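Local coordinates for protein plasmodium falciparum gamete antigen 27/25 (Plasmodium falciparum, PDB 1N81) that is essential for sexual development of the malaria parasite as a gametocyte protein of unknown molecular function, and may dimerize, at residues R84-Y88 with Y105-E109; E109-I113 with R165-L170; I139-F143 with Y159-A163. All coordinates share one frame; numbering follows the deposited sequence.

Contact 1 (R84-Y88 with Y105-E109)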
loop_
_atom_site.group_PDB
_atom_site.type_symbol
_atom_site.label_atom_id
_atom_site.label_comp_id
_atom_site.label_asym_id
_atom_site.label_seq_id
_atom_site.Cartn_x
_atom_site.Cartn_y
_atom_site.Cartn_z
ATOM N N ARG A 84 -1.352 -8.493 -4.742
ATOM C CA ARG A 84 -0.295 -7.922 -5.568
ATOM C C ARG A 84 0.545 -9.049 -6.140
ATOM O O ARG A 84 1.010 -8.944 -7.270
ATOM C CB ARG A 84 0.601 -6.952 -4.774
ATOM C CG ARG A 84 -0.062 -5.605 -4.421
ATOM C CD ARG A 84 0.947 -4.653 -3.744
ATOM N NE ARG A 84 0.238 -3.501 -3.201
ATOM C CZ ARG A 84 -0.183 -3.394 -1.947
ATOM N NH1 ARG A 84 0.045 -4.367 -1.069
ATOM N NH2 ARG A 84 -0.864 -2.318 -1.587
ATOM N N LEU A 85 0.748 -10.117 -5.362
ATOM C CA LEU A 85 1.543 -11.255 -5.847
ATOM C C LEU A 85 0.885 -11.827 -7.116
ATOM O O LEU A 85 1.546 -12.044 -8.138
ATOM C CB LEU A 85 1.618 -12.350 -4.782
ATOM C CG LEU A 85 2.185 -11.920 -3.419
ATOM C CD1 LEU A 85 2.285 -13.128 -2.520
ATOM C CD2 LEU A 85 3.529 -11.269 -3.574
ATOM N N ILE A 86 -0.420 -12.054 -7.036
ATOM C CA ILE A 86 -1.182 -12.596 -8.161
ATOM C C ILE A 86 -1.270 -11.595 -9.327
ATOM O O ILE A 86 -1.225 -11.986 -10.483
ATOM C CB ILE A 86 -2.583 -13.036 -7.685
ATOM C CG1 ILE A 86 -2.422 -14.310 -6.838
ATOM C CG2 ILE A 86 -3.512 -13.260 -8.860
ATOM C CD1 ILE A 86 -3.693 -14.791 -6.207
ATOM N N SER A 87 -1.340 -10.301 -9.027
ATOM C CA SER A 87 -1.415 -9.297 -10.079
ATOM C C SER A 87 -0.089 -9.086 -10.828
ATOM O O SER A 87 -0.078 -8.849 -12.042
ATOM C CB SER A 87 -1.866 -7.961 -9.475
ATOM O OG SER A 87 -1.974 -6.949 -10.464
ATOM N N TYR A 88 1.031 -9.174 -10.107
ATOM C CA TYR A 88 2.352 -8.922 -10.696
ATOM C C TYR A 88 3.247 -10.142 -10.959
ATOM O O TYR A 88 4.205 -10.052 -11.739
ATOM C CB TYR A 88 3.165 -7.982 -9.775
ATOM C CG TYR A 88 2.494 -6.684 -9.399
ATOM C CD1 TYR A 88 2.803 -6.041 -8.186
ATOM C CD2 TYR A 88 1.601 -6.051 -10.275
ATOM C CE1 TYR A 88 2.250 -4.811 -7.859
ATOM C CE2 TYR A 88 1.041 -4.808 -9.957
ATOM C CZ TYR A 88 1.372 -4.198 -8.746
ATOM O OH TYR A 88 0.803 -2.987 -8.424
ATOM N N TYR A 105 6.584 -0.488 -9.439
ATOM C CA TYR A 105 5.129 -0.520 -9.383
ATOM C C TYR A 105 4.710 -0.290 -7.915
ATOM O O TYR A 105 3.723 0.399 -7.638
ATOM C CB TYR A 105 4.610 -1.886 -9.835
ATOM C CG TYR A 105 4.650 -2.136 -11.323
ATOM C CD1 TYR A 105 5.814 -1.915 -12.074
ATOM C CD2 TYR A 105 3.550 -2.674 -11.964
ATOM C CE1 TYR A 105 5.865 -2.242 -13.419
ATOM C CE2 TYR A 105 3.585 -3.006 -13.301
ATOM C CZ TYR A 105 4.738 -2.791 -14.026
ATOM O OH TYR A 105 4.732 -3.118 -15.355
ATOM N N LEU A 106 5.471 -0.873 -6.984
ATOM C CA LEU A 106 5.173 -0.750 -5.567
ATOM C C LEU A 106 5.335 0.705 -5.176
ATOM O O LEU A 106 4.522 1.264 -4.447
ATOM C CB LEU A 106 6.122 -1.637 -4.724
ATOM C CG LEU A 106 5.937 -3.169 -4.877
ATOM C CD1 LEU A 106 6.906 -3.908 -3.972
ATOM C CD2 LEU A 106 4.497 -3.590 -4.549
ATOM N N TRP A 107 6.395 1.314 -5.684
ATOM C CA TRP A 107 6.712 2.710 -5.406
ATOM C C TRP A 107 5.565 3.607 -5.842
ATOM O O TRP A 107 5.146 4.504 -5.100
ATOM C CB TRP A 107 7.978 3.106 -6.172
ATOM C CG TRP A 107 8.544 4.434 -5.858
ATOM C CD1 TRP A 107 9.551 4.702 -4.973
ATOM C CD2 TRP A 107 8.152 5.714 -6.425
ATOM N NE1 TRP A 107 9.814 6.057 -4.952
ATOM C CE2 TRP A 107 8.980 6.696 -5.827
ATOM C CE3 TRP A 107 7.203 6.108 -7.370
ATOM C CZ2 TRP A 107 8.861 8.066 -6.140
ATOM C CZ3 TRP A 107 7.085 7.461 -7.684
ATOM C CH2 TRP A 107 7.916 8.427 -7.072
ATOM N N VAL A 108 5.078 3.365 -7.054
ATOM C CA VAL A 108 4.001 4.153 -7.605
ATOM C C VAL A 108 2.759 4.095 -6.717
ATOM O O VAL A 108 2.191 5.123 -6.365
ATOM C CB VAL A 108 3.662 3.677 -9.020
ATOM C CG1 VAL A 108 2.282 4.266 -9.464
ATOM C CG2 VAL A 108 4.818 4.125 -9.998
ATOM N N GLU A 109 2.369 2.892 -6.333
ATOM C CA GLU A 109 1.199 2.706 -5.495
ATOM C C GLU A 109 1.422 3.389 -4.136
ATOM O O GLU A 109 0.540 4.120 -3.648
ATOM C CB GLU A 109 0.901 1.205 -5.318
ATOM C CG GLU A 109 -0.408 0.933 -4.568
ATOM C CD GLU A 109 -0.754 -0.546 -4.462
ATOM O OE1 GLU A 109 -1.713 -0.863 -3.733
ATOM O OE2 GLU A 109 -0.090 -1.398 -5.096
HETATM O O HOH W 1 2.014 -1.734 -6.514
#

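Contact 2 (E109-I113 with R165-L170)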
loop_
_atom_site.group_PDB
_atom_site.type_symbol
_atom_site.label_atom_id
_atom_site.label_comp_id
_atom_site.label_asym_id
_atom_site.label_seq_id
_atom_site.Cartn_x
_atom_site.Cartn_y
_atom_site.Cartn_z
ATOM N N GLU A 109 2.369 2.892 -6.333
ATOM C CA GLU A 109 1.199 2.706 -5.495
ATOM C C GLU A 109 1.422 3.389 -4.136
ATOM O O GLU A 109 0.540 4.120 -3.648
ATOM C CB GLU A 109 0.901 1.205 -5.318
ATOM C CG GLU A 109 -0.408 0.933 -4.568
ATOM C CD GLU A 109 -0.754 -0.546 -4.462
ATOM O OE1 GLU A 109 -1.713 -0.863 -3.733
ATOM O OE2 GLU A 109 -0.090 -1.398 -5.096
ATOM N N GLN A 110 2.598 3.201 -3.543
ATOM C CA GLN A 110 2.844 3.819 -2.239
ATOM C C GLN A 110 2.811 5.358 -2.329
ATOM O O GLN A 110 2.206 6.046 -1.481
ATOM C CB GLN A 110 4.155 3.314 -1.624
ATOM C CG GLN A 110 4.361 3.858 -0.228
ATOM C CD GLN A 110 5.526 3.236 0.496
ATOM O OE1 GLN A 110 6.349 2.555 -0.096
ATOM N NE2 GLN A 110 5.599 3.475 1.793
ATOM N N ARG A 111 3.408 5.901 -3.384
ATOM C CA ARG A 111 3.359 7.341 -3.590
ATOM C C ARG A 111 1.919 7.892 -3.804
ATOM O O ARG A 111 1.584 8.976 -3.324
ATOM C CB ARG A 111 4.176 7.722 -4.807
ATOM C CG ARG A 111 4.121 9.173 -5.134
ATOM C CD ARG A 111 4.702 10.035 -4.009
ATOM N NE ARG A 111 5.198 11.311 -4.531
ATOM C CZ ARG A 111 6.487 11.613 -4.702
ATOM N NH1 ARG A 111 7.428 10.737 -4.385
ATOM N NH2 ARG A 111 6.834 12.800 -5.187
ATOM N N VAL A 112 1.083 7.184 -4.554
ATOM C CA VAL A 112 -0.266 7.696 -4.766
ATOM C C VAL A 112 -1.012 7.680 -3.421
ATOM O O VAL A 112 -1.683 8.666 -3.075
ATOM C CB VAL A 112 -1.022 6.910 -5.840
ATOM C CG1 VAL A 112 -2.487 7.346 -5.879
ATOM C CG2 VAL A 112 -0.392 7.192 -7.186
ATOM N N ILE A 113 -0.834 6.602 -2.646
ATOM C CA ILE A 113 -1.442 6.501 -1.308
ATOM C C ILE A 113 -1.075 7.735 -0.484
ATOM O O ILE A 113 -1.951 8.405 0.077
ATOM C CB ILE A 113 -0.967 5.233 -0.525
ATOM C CG1 ILE A 113 -1.626 3.986 -1.120
ATOM C CG2 ILE A 113 -1.312 5.362 0.950
ATOM C CD1 ILE A 113 -1.173 2.672 -0.501
ATOM N N ARG A 165 -7.175 -1.010 -4.039
ATOM C CA ARG A 165 -6.340 -1.211 -2.858
ATOM C C ARG A 165 -6.056 0.095 -2.154
ATOM O O ARG A 165 -6.046 0.178 -0.927
ATOM C CB ARG A 165 -4.999 -1.802 -3.242
ATOM C CG ARG A 165 -5.007 -3.318 -3.449
ATOM C CD ARG A 165 -3.578 -3.755 -3.791
ATOM N NE ARG A 165 -3.664 -4.406 -5.061
ATOM C CZ ARG A 165 -2.960 -4.082 -6.118
ATOM N NH1 ARG A 165 -2.078 -3.099 -6.086
ATOM N NH2 ARG A 165 -3.150 -4.763 -7.214
ATOM N N ILE A 166 -5.790 1.106 -2.960
ATOM C CA ILE A 166 -5.461 2.424 -2.467
ATOM C C ILE A 166 -6.614 2.967 -1.601
ATOM O O ILE A 166 -6.403 3.426 -0.459
ATOM C CB ILE A 166 -5.190 3.312 -3.674
ATOM C CG1 ILE A 166 -3.803 2.963 -4.226
ATOM C CG2 ILE A 166 -5.340 4.806 -3.321
ATOM C CD1 ILE A 166 -3.482 3.718 -5.516
ATOM N N SER A 167 -7.823 2.902 -2.140
ATOM C CA SER A 167 -8.990 3.383 -1.403
ATOM C C SER A 167 -9.128 2.532 -0.138
ATOM O O SER A 167 -9.336 3.070 0.957
ATOM C CB SER A 167 -10.256 3.300 -2.265
ATOM O OG SER A 167 -10.226 4.285 -3.280
ATOM N N GLN A 168 -8.947 1.219 -0.275
ATOM C CA GLN A 168 -9.046 0.336 0.885
ATOM C C GLN A 168 -8.009 0.661 1.925
ATOM O O GLN A 168 -8.313 0.720 3.119
ATOM C CB GLN A 168 -8.873 -1.138 0.513
ATOM C CG GLN A 168 -9.088 -2.014 1.736
ATOM C CD GLN A 168 -8.851 -3.457 1.470
ATOM O OE1 GLN A 168 -7.711 -3.904 1.366
ATOM N NE2 GLN A 168 -9.934 -4.211 1.331
ATOM N N PHE A 169 -6.769 0.841 1.478
ATOM C CA PHE A 169 -5.676 1.162 2.384
ATOM C C PHE A 169 -5.973 2.456 3.177
ATOM O O PHE A 169 -5.776 2.518 4.382
ATOM C CB PHE A 169 -4.366 1.337 1.591
ATOM C CG PHE A 169 -3.176 1.693 2.453
ATOM C CD1 PHE A 169 -2.226 0.722 2.788
ATOM C CD2 PHE A 169 -3.009 2.996 2.925
ATOM C CE1 PHE A 169 -1.105 1.033 3.588
ATOM C CE2 PHE A 169 -1.903 3.330 3.724
ATOM C CZ PHE A 169 -0.943 2.333 4.057
ATOM N N LEU A 170 -6.422 3.497 2.495
ATOM C CA LEU A 170 -6.695 4.754 3.177
ATOM C C LEU A 170 -7.782 4.585 4.265
ATOM O O LEU A 170 -7.598 4.986 5.417
ATOM C CB LEU A 170 -7.102 5.807 2.143
ATOM C CG LEU A 170 -5.908 6.217 1.266
ATOM C CD1 LEU A 170 -6.397 6.965 0.072
ATOM C CD2 LEU A 170 -4.918 7.057 2.043
#

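Contact 3 (I139-F143 with Y159-A163)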
loop_
_atom_site.group_PDB
_atom_site.type_symbol
_atom_site.label_atom_id
_atom_site.label_comp_id
_atom_site.label_asym_id
_atom_site.label_seq_id
_atom_site.Cartn_x
_atom_site.Cartn_y
_atom_site.Cartn_z
ATOM N N ILE A 139 -7.208 9.591 -8.150
ATOM C CA ILE A 139 -6.247 8.501 -8.182
ATOM C C ILE A 139 -5.675 8.280 -9.589
ATOM O O ILE A 139 -4.455 8.115 -9.755
ATOM C CB ILE A 139 -6.862 7.204 -7.625
ATOM C CG1 ILE A 139 -7.123 7.382 -6.114
ATOM C CG2 ILE A 139 -5.907 6.017 -7.852
ATOM C CD1 ILE A 139 -8.020 6.295 -5.524
ATOM N N ARG A 140 -6.538 8.311 -10.594
ATOM C CA ARG A 140 -6.098 8.097 -11.963
ATOM C C ARG A 140 -5.087 9.160 -12.365
ATOM O O ARG A 140 -4.082 8.851 -12.985
ATOM C CB ARG A 140 -7.281 8.132 -12.936
ATOM C CG ARG A 140 -6.893 7.859 -14.420
ATOM C CD ARG A 140 -6.343 6.438 -14.651
ATOM N NE ARG A 140 -4.905 6.449 -14.919
ATOM C CZ ARG A 140 -4.184 5.371 -15.223
ATOM N NH1 ARG A 140 -4.756 4.176 -15.312
ATOM N NH2 ARG A 140 -2.872 5.482 -15.414
ATOM N N MET A 141 -5.352 10.413 -12.009
ATOM C CA MET A 141 -4.422 11.478 -12.348
ATOM C C MET A 141 -3.115 11.353 -11.603
ATOM O O MET A 141 -2.045 11.513 -12.201
ATOM C CB MET A 141 -5.062 12.850 -12.115
ATOM C CG MET A 141 -6.069 13.186 -13.201
ATOM S SD MET A 141 -6.709 14.865 -13.056
ATOM C CE MET A 141 -8.028 14.581 -11.993
ATOM N N LEU A 142 -3.164 11.082 -10.303
ATOM C CA LEU A 142 -1.909 10.904 -9.582
ATOM C C LEU A 142 -1.116 9.722 -10.184
ATOM O O LEU A 142 0.125 9.787 -10.288
ATOM C CB LEU A 142 -2.155 10.697 -8.087
ATOM C CG LEU A 142 -2.645 11.931 -7.315
ATOM C CD1 LEU A 142 -3.072 11.503 -5.913
ATOM C CD2 LEU A 142 -1.535 12.998 -7.221
ATOM N N PHE A 143 -1.830 8.675 -10.612
ATOM C CA PHE A 143 -1.207 7.501 -11.224
ATOM C C PHE A 143 -0.505 7.847 -12.540
ATOM O O PHE A 143 0.593 7.349 -12.816
ATOM C CB PHE A 143 -2.235 6.388 -11.516
ATOM C CG PHE A 143 -1.940 5.098 -10.805
ATOM C CD1 PHE A 143 -2.421 4.877 -9.509
ATOM C CD2 PHE A 143 -1.163 4.114 -11.413
ATOM C CE1 PHE A 143 -2.116 3.696 -8.843
ATOM C CE2 PHE A 143 -0.861 2.919 -10.747
ATOM C CZ PHE A 143 -1.337 2.717 -9.468
ATOM N N TYR A 159 -4.039 -1.570 -12.934
ATOM C CA TYR A 159 -4.418 -0.230 -12.490
ATOM C C TYR A 159 -5.732 -0.253 -11.719
ATOM O O TYR A 159 -5.842 0.306 -10.628
ATOM C CB TYR A 159 -4.602 0.734 -13.669
ATOM C CG TYR A 159 -5.247 2.022 -13.215
ATOM C CD1 TYR A 159 -4.523 2.949 -12.460
ATOM C CD2 TYR A 159 -6.614 2.226 -13.369
ATOM C CE1 TYR A 159 -5.138 4.021 -11.854
ATOM C CE2 TYR A 159 -7.241 3.294 -12.768
ATOM C CZ TYR A 159 -6.495 4.190 -11.998
ATOM O OH TYR A 159 -7.114 5.217 -11.319
ATOM N N LYS A 160 -6.740 -0.890 -12.291
ATOM C CA LYS A 160 -8.022 -0.948 -11.611
ATOM C C LYS A 160 -7.902 -1.635 -10.233
ATOM O O LYS A 160 -8.502 -1.198 -9.234
ATOM C CB LYS A 160 -9.016 -1.675 -12.509
ATOM C CG LYS A 160 -10.368 -1.936 -11.912
ATOM C CD LYS A 160 -11.330 -2.451 -12.993
ATOM C CE LYS A 160 -12.754 -2.676 -12.455
ATOM N NZ LYS A 160 -12.838 -3.821 -11.490
ATOM N N ASP A 161 -7.135 -2.715 -10.160
ATOM C CA ASP A 161 -6.985 -3.385 -8.869
ATOM C C ASP A 161 -6.234 -2.474 -7.894
ATOM O O ASP A 161 -6.607 -2.372 -6.720
ATOM C CB ASP A 161 -6.241 -4.716 -9.016
ATOM C CG ASP A 161 -7.062 -5.769 -9.771
ATOM O OD1 ASP A 161 -8.317 -5.707 -9.757
ATOM O OD2 ASP A 161 -6.444 -6.673 -10.371
ATOM N N ALA A 162 -5.203 -1.790 -8.387
ATOM C CA ALA A 162 -4.435 -0.901 -7.529
ATOM C C ALA A 162 -5.304 0.228 -6.959
ATOM O O ALA A 162 -5.202 0.549 -5.773
ATOM C CB ALA A 162 -3.277 -0.316 -8.281
ATOM N N ALA A 163 -6.158 0.826 -7.783
ATOM C CA ALA A 163 -6.989 1.931 -7.302
ATOM C C ALA A 163 -7.880 1.440 -6.162
ATOM O O ALA A 163 -8.110 2.160 -5.200
ATOM C CB ALA A 163 -7.838 2.508 -8.452
#

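Contact 1 (R84-Y88 with Y105-E109)
Arg-84 and Glu-109 reach across from their two helices and meet in a side-on salt bridge. NE of Arg-84 gives a nearly straight bond to OE2 of Glu-109 (2.8 Å, 172°), while NH2 of Arg-84 bonds OE1 of Glu-109 at 2.7 Å. Both acceptors lie near the guanidinium plane, yet each oxygen is met from above the carboxylate plane, the two groups being turned 46° apart. Glu-109 can span the gap because its CG stands anti to the backbone N (chi1 -174°) and the chain runs extended beyond it; Arg-84 is likewise straight from CG to NE. Two bonds to two oxygens restrict rotation of both groups, and a buried carboxylate so placed would be expected to stay ionised.

This polar grip is the tight part. The rest is looser: the axes of the two segments approach only to 13.1 Å, and long side chains fill the distance. CD2 of Leu-106 lies 3.8 Å from CD of Arg-84 and also comes to the edge of the Tyr-88 ring, more distantly. Tyr-105 turns its edge toward the face of Tyr-88 in a T-shaped pair, ring centroids 5.4 Å apart. Between the hydroxyl of Tyr-88 and Glu-109, too far apart to bond directly, sits a water 2.6 Å from Tyr-88 OH. It donates to Glu-109 OE2 and, weakly, to the carbonyl of Tyr-105. All five touching residues are buried, so this water belongs to the interior.

Helix 71-89 thus packs on helix 96-122 at a steep angle within an all-helical fold. Helix 13-35 adjoins the salt bridge, where Glu-22 takes NH1 of Arg-84, and helix 156-173 closes over Tyr-88 and Tyr-105 with Gln-158.

Contact 2 (E109-I113 with R165-L170)
Ile-113 lies across Phe-169 at about a right angle, and its two branches use the ring differently. Both come from the same side. CD1 of Ile-113 sits over the face in a CH-pi contact, 3.9 Å from the ring centroid of Phe-169 and 19° off the normal, displaced toward the CG side. CG2 of Ile-113 stands above the rim at CD2 and CE2, 3.5 Å from Phe-169 CE2. Phe-169 holds CG anti to its own N, which turns the ring toward helix 96-122.

Ile-166 meets three residues with one branch. Its CG1 crosses obliquely against CG1 of Ile-113 at 3.9 Å and passes the aliphatic CG of Glu-109, the two chains running in opposite directions. Its CD1 continues to CG1 of Val-112, 3.8 Å away, where the side chains cross at about a right angle. Beyond Ile-113, CD2 of Leu-170 rests near that residue's carbonyl oxygen and CG2.

Within this wholly alpha-helical fold, segments 109-113 and 165-170, on helices 96-122 and 156-173, run at 50° with axes 10.1 Å apart at closest approach; the backbones draw nearest at Ile-113 and Ile-166. Phe-23 of helix 13-35 touches Ile-113, and Phe-143 of helix 136-150 touches Val-112 and Ile-166.

At the end nearest Arg-165 the interface becomes polar. The arginine is bent at chi3 (-122°), which brings NH1 back to the carboxylate of Glu-109, 2.8 Å from Glu-109 OE2. The salt bridge is close, but its hydrogen bonds are weak: the N-H points poorly at OE2 and better at the more distant OE1. One buried acid is shared by two arginines, and its stronger bonds go to Arg-84.

Contact 3 (I139-F143 with Y159-A163)
Segments 139-143 and 159-163, on helices 136-150 and 156-173, cross steeply at 118° with axes 11.1 Å apart at closest approach, and their backbones come nearest at Ile-139 and Ala-163. Tyr-159 fills the gap, offering a face to Arg-140 and an edge to Phe-143. Over that face, CZ of Arg-140 is 3.8 Å from the Tyr-159 ring centroid, a cation-pi contact, with NH1 above the ring near CG. The guanidinium is tilted from the ring. The bend at chi2 (64°) sets CD of the arginine over the tyrosine as a CH-pi partner, and the one at chi3 carries the guanidinium back over it.

Phe-143 meets the same tyrosine differently. The edge of Tyr-159 points at its face in a T-shaped stack with planes at 86°, and CE1 of Tyr-159 approaches CG of Phe-143 to 3.5 Å. Small alanines complete the apolar side: CB of Ala-162 touches CZ of Phe-143 at 3.8 Å, and CB of Ala-163 lies 4.0 Å from CG2 of Ile-139. That CG2 also packs against the tyrosine hydroxyl.

Arg-140 is held in position by salt bridges of NH2 to Asp-144 and Glu-147 on its own helix. No hydrogen bond joins these two segments; they adhere through pi-system and van der Waals contacts, with the charge on the more exposed side and Phe-143 buried beneath.

How the contacts relate
The three contacts adjoin one another along helices 96-122 and 156-173. Contacts 1 and 2, with centres about 11 Å apart, share Glu-109, and Arg-165 of contact 2 packs on contact 1, its NH1 3.6 Å from CG of Arg-84. Contacts 2 and 3 have centres about 9 Å apart and join through apolar packing of an isoleucine methyl on an aromatic ring: CD1 of Ile-166 lies 3.6 Å from CE1 of Phe-143. Phe-143 also reaches contact 1, its CE2 3.7 Å from CG1 of Val-108. Along the chain, contact 3 nests inside the loop closed by contact 2, whereas contact 1 closes before contact 3 opens.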